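Local structure of naphthalene dioxygenase large subunit (Rhodococcus sp., 2B1X) at residues N141-G153 and G157-L170. The protein is the large subunit of a Rieske-type ring-hydroxylating dioxygenase, carrying a [2Fe-2S] cluster in one domain and an iron(III) ion in its catalytic domain. Sequence-based numbering, arbitrary orientation.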
# COMPACT_ATOMS: atom_id res chain seq x y z
N ASN A 141 10.45 24.61 25.99
CA ASN A 141 11.30 24.78 24.81
C ASN A 141 11.22 23.51 23.96
O ASN A 141 10.82 22.46 24.46
CB ASN A 141 12.76 25.05 25.21
CG ASN A 141 12.92 26.38 25.99
OD1 ASN A 141 12.02 27.23 25.97
ND2 ASN A 141 14.07 26.55 26.67
N LEU A 142 11.60 23.61 22.69
CA LEU A 142 11.68 22.42 21.85
C LEU A 142 12.66 21.46 22.49
O LEU A 142 13.72 21.88 23.03
CB LEU A 142 12.15 22.80 20.43
CG LEU A 142 11.19 23.65 19.59
CD1 LEU A 142 11.82 24.02 18.23
CD2 LEU A 142 9.82 22.98 19.39
N ARG A 143 12.33 20.17 22.45
CA ARG A 143 13.21 19.15 23.07
C ARG A 143 14.51 18.98 22.30
O ARG A 143 14.49 18.65 21.11
CB ARG A 143 12.51 17.81 23.22
CG ARG A 143 11.29 17.86 24.10
CD ARG A 143 10.56 16.53 24.19
NE ARG A 143 11.32 15.55 24.98
CZ ARG A 143 11.18 14.25 24.86
NH1 ARG A 143 10.32 13.76 23.98
NH2 ARG A 143 11.90 13.43 25.64
N PRO A 144 15.63 19.16 22.98
CA PRO A 144 16.93 19.02 22.34
C PRO A 144 17.20 17.54 22.03
O PRO A 144 16.70 16.65 22.74
CB PRO A 144 17.92 19.53 23.41
CG PRO A 144 17.14 20.07 24.53
CD PRO A 144 15.75 19.50 24.42
N MET A 145 17.94 17.31 20.96
CA MET A 145 18.66 16.04 20.78
C MET A 145 19.47 15.79 22.06
O MET A 145 20.25 16.66 22.46
CB MET A 145 19.61 16.17 19.58
CG MET A 145 20.53 14.96 19.31
SD MET A 145 19.49 13.52 18.84
CE MET A 145 19.11 14.08 17.14
N PRO A 146 19.27 14.66 22.73
CA PRO A 146 19.93 14.38 24.01
C PRO A 146 21.44 14.50 23.91
O PRO A 146 22.04 15.02 24.82
CB PRO A 146 19.50 12.94 24.31
CG PRO A 146 18.17 12.80 23.63
CD PRO A 146 18.33 13.57 22.34
N ASN A 147 22.04 14.01 22.83
CA ASN A 147 23.45 14.20 22.61
C ASN A 147 23.71 14.66 21.16
O ASN A 147 23.31 14.00 20.21
CB ASN A 147 24.21 12.90 22.93
CG ASN A 147 25.06 13.01 24.18
OD1 ASN A 147 25.85 13.93 24.31
ND2 ASN A 147 24.91 12.07 25.08
N LEU A 148 24.37 15.81 21.02
CA LEU A 148 24.66 16.35 19.69
C LEU A 148 26.12 16.76 19.62
O LEU A 148 26.63 17.41 20.53
CB LEU A 148 23.77 17.56 19.38
CG LEU A 148 23.83 18.20 17.97
CD1 LEU A 148 23.05 17.41 16.93
CD2 LEU A 148 23.32 19.66 18.00
N ALA A 149 26.78 16.41 18.52
CA ALA A 149 28.20 16.74 18.36
C ALA A 149 28.61 16.71 16.91
O ALA A 149 27.90 16.19 16.06
CB ALA A 149 29.12 15.78 19.18
N SER A 150 29.79 17.26 16.65
CA SER A 150 30.37 17.37 15.33
C SER A 150 31.78 16.76 15.31
O SER A 150 32.55 16.92 16.27
CB SER A 150 30.49 18.85 14.99
OG SER A 150 29.91 19.11 13.73
N TYR A 151 32.12 16.06 14.24
CA TYR A 151 33.51 15.77 13.96
C TYR A 151 33.84 16.20 12.54
O TYR A 151 33.28 15.69 11.58
CB TYR A 151 33.88 14.31 14.21
CG TYR A 151 35.37 14.08 14.03
CD1 TYR A 151 35.88 13.49 12.87
CD2 TYR A 151 36.27 14.49 15.01
CE1 TYR A 151 37.25 13.30 12.70
CE2 TYR A 151 37.64 14.31 14.86
CZ TYR A 151 38.12 13.70 13.72
OH TYR A 151 39.47 13.53 13.57
N LYS A 152 34.74 17.17 12.43
CA LYS A 152 35.17 17.70 11.13
C LYS A 152 34.04 17.99 10.13
O LYS A 152 34.12 17.54 8.97
CB LYS A 152 36.23 16.77 10.49
CG LYS A 152 37.44 16.45 11.38
CD LYS A 152 38.54 17.45 11.22
CE LYS A 152 39.49 17.43 12.42
NZ LYS A 152 40.68 16.60 12.19
N GLY A 153 33.02 18.72 10.57
CA GLY A 153 31.88 19.07 9.72
C GLY A 153 30.67 18.12 9.73
O GLY A 153 29.57 18.51 9.33
N GLY A 157 23.97 12.76 16.05
CA GLY A 157 23.17 12.79 17.26
C GLY A 157 22.96 11.42 17.85
O GLY A 157 23.03 10.37 17.16
N SER A 158 22.75 11.42 19.15
CA SER A 158 22.41 10.18 19.85
C SER A 158 21.20 10.45 20.74
O SER A 158 21.07 11.53 21.34
CB SER A 158 23.60 9.65 20.67
OG SER A 158 23.14 8.66 21.58
N LEU A 159 20.33 9.47 20.82
CA LEU A 159 19.15 9.57 21.68
C LEU A 159 19.45 9.31 23.17
O LEU A 159 18.57 9.47 24.03
CB LEU A 159 18.08 8.58 21.17
CG LEU A 159 16.96 9.16 20.30
CD1 LEU A 159 17.17 10.62 19.77
CD2 LEU A 159 16.48 8.20 19.22
N ASP A 160 20.69 8.89 23.45
CA ASP A 160 21.10 8.46 24.78
C ASP A 160 21.89 9.59 25.47
O ASP A 160 22.97 9.99 25.00
CB ASP A 160 21.92 7.17 24.66
CG ASP A 160 22.45 6.65 25.99
OD1 ASP A 160 22.14 7.21 27.08
OD2 ASP A 160 23.16 5.63 26.03
N PRO A 161 21.32 10.17 26.52
CA PRO A 161 21.98 11.27 27.23
C PRO A 161 23.29 10.83 27.87
O PRO A 161 24.15 11.69 28.10
CB PRO A 161 20.94 11.70 28.29
CG PRO A 161 19.99 10.63 28.36
CD PRO A 161 20.01 9.85 27.09
N HIS A 162 23.46 9.53 28.10
CA HIS A 162 24.64 8.99 28.79
C HIS A 162 25.62 8.29 27.82
O HIS A 162 26.50 7.55 28.26
CB HIS A 162 24.22 8.02 29.90
CG HIS A 162 23.23 8.60 30.86
ND1 HIS A 162 23.50 9.72 31.62
CD2 HIS A 162 21.96 8.24 31.15
CE1 HIS A 162 22.45 10.01 32.35
NE2 HIS A 162 21.49 9.14 32.08
N ALA A 163 25.47 8.54 26.53
CA ALA A 163 26.36 8.01 25.52
C ALA A 163 27.80 8.46 25.77
O ALA A 163 28.05 9.54 26.34
CB ALA A 163 25.93 8.45 24.16
N ASP A 164 28.74 7.62 25.35
CA ASP A 164 30.13 8.05 25.26
C ASP A 164 30.19 9.20 24.28
O ASP A 164 29.35 9.30 23.37
CB ASP A 164 31.02 6.90 24.75
CG ASP A 164 31.19 5.79 25.77
OD1 ASP A 164 31.23 6.11 26.98
OD2 ASP A 164 31.28 4.57 25.46
N SER A 165 31.17 10.08 24.46
CA SER A 165 31.30 11.22 23.57
C SER A 165 31.50 10.75 22.14
O SER A 165 32.07 9.68 21.90
CB SER A 165 32.46 12.11 24.01
OG SER A 165 33.70 11.60 23.58
N LEU A 166 31.04 11.55 21.18
CA LEU A 166 31.30 11.28 19.77
C LEU A 166 32.75 10.86 19.52
O LEU A 166 33.01 9.85 18.85
CB LEU A 166 30.95 12.49 18.90
CG LEU A 166 30.36 12.36 17.48
CD1 LEU A 166 31.03 13.32 16.48
CD2 LEU A 166 30.24 10.91 16.85
N GLU A 167 33.69 11.63 20.06
CA GLU A 167 35.12 11.38 19.80
C GLU A 167 35.58 10.02 20.31
O GLU A 167 36.36 9.35 19.64
CB GLU A 167 36.04 12.52 20.32
CG GLU A 167 35.74 13.89 19.71
CD GLU A 167 36.95 14.67 19.16
OE1 GLU A 167 38.13 14.23 19.29
OE2 GLU A 167 36.71 15.78 18.60
N ASP A 168 35.10 9.61 21.48
CA ASP A 168 35.37 8.26 21.99
C ASP A 168 34.71 7.18 21.10
O ASP A 168 35.29 6.13 20.81
CB ASP A 168 34.88 8.13 23.44
CG ASP A 168 35.84 8.81 24.45
OD1 ASP A 168 36.89 9.34 24.07
OD2 ASP A 168 35.58 8.87 25.67
N TYR A 169 33.49 7.47 20.66
CA TYR A 169 32.74 6.55 19.80
C TYR A 169 33.44 6.30 18.46
O TYR A 169 33.49 5.17 17.96
CB TYR A 169 31.34 7.11 19.59
CG TYR A 169 30.41 6.28 18.74
CD1 TYR A 169 29.73 5.19 19.26
CD2 TYR A 169 30.19 6.61 17.41
CE1 TYR A 169 28.84 4.43 18.47
CE2 TYR A 169 29.31 5.86 16.61
CZ TYR A 169 28.63 4.78 17.16
OH TYR A 169 27.74 4.06 16.40
N LEU A 170 33.97 7.36 17.87
CA LEU A 170 34.69 7.24 16.63
C LEU A 170 36.05 6.57 16.91
O LEU A 170 36.50 5.67 16.16
CB LEU A 170 34.83 8.60 15.95
CG LEU A 170 33.47 9.25 15.56
CD1 LEU A 170 33.74 10.65 15.04
CD2 LEU A 170 32.65 8.43 14.54
O HOH W 1 26.98 11.70 27.31
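Asn147 reaches from its strand into the turn Asp160-Ala163, and its amide is the one side-chain group that hydrogen-bonds directly across the contact. Asn147 ND2 donates to Asp160 O at 2.8 Å; the bond is nearly straight (170°), and the acceptor lies almost in the amide plane, offering a lone pair. Asp160 O also takes Ala163 N, the closing bond of this type I turn, so two donors grip one carbonyl. A water accepts from ND2 and donates to Ala163 O, tying the amide to the far end of the turn. At the backbone, Asn147 and Ser158 form a hydrogen-bonded antiparallel pair, with Ser158 N 2.8 Å from Asn147 O, and their CB atoms sit on the same face of the sheet. Strands 147-151 and 154-158 make a beta hairpin, and strand 47-51 adds to it on the side of 154-158. The chain runs on from this hairpin into helix 166-170, which lies over one end of strand 147-151. There Leu166 CB meets Ala149 CB at 3.8 Å, while its CD1 reaches the Tyr151 backbone and CB. Tyr151 has Leu170 CD1 set obliquely against its CB and CG. Glu167 OE2 approaches the ring edge, 3.8 Å from Tyr151 CD2, its carboxylate almost perpendicular to the ring (87°). The phenol OH bonds to Asp178 of helix 174-181. At the other end of the hairpin, Met145 is bent at chi2 and chi3, which brings Met145 SD to 3.8 Å from Leu159 CD1, the two side chains crossing at about a right angle. Pro146 instead lies alongside Leu159, Pro146 CG 3.4 Å from Leu159 O; its ring also packs on Phe387 of a neighbouring copy of this subunit.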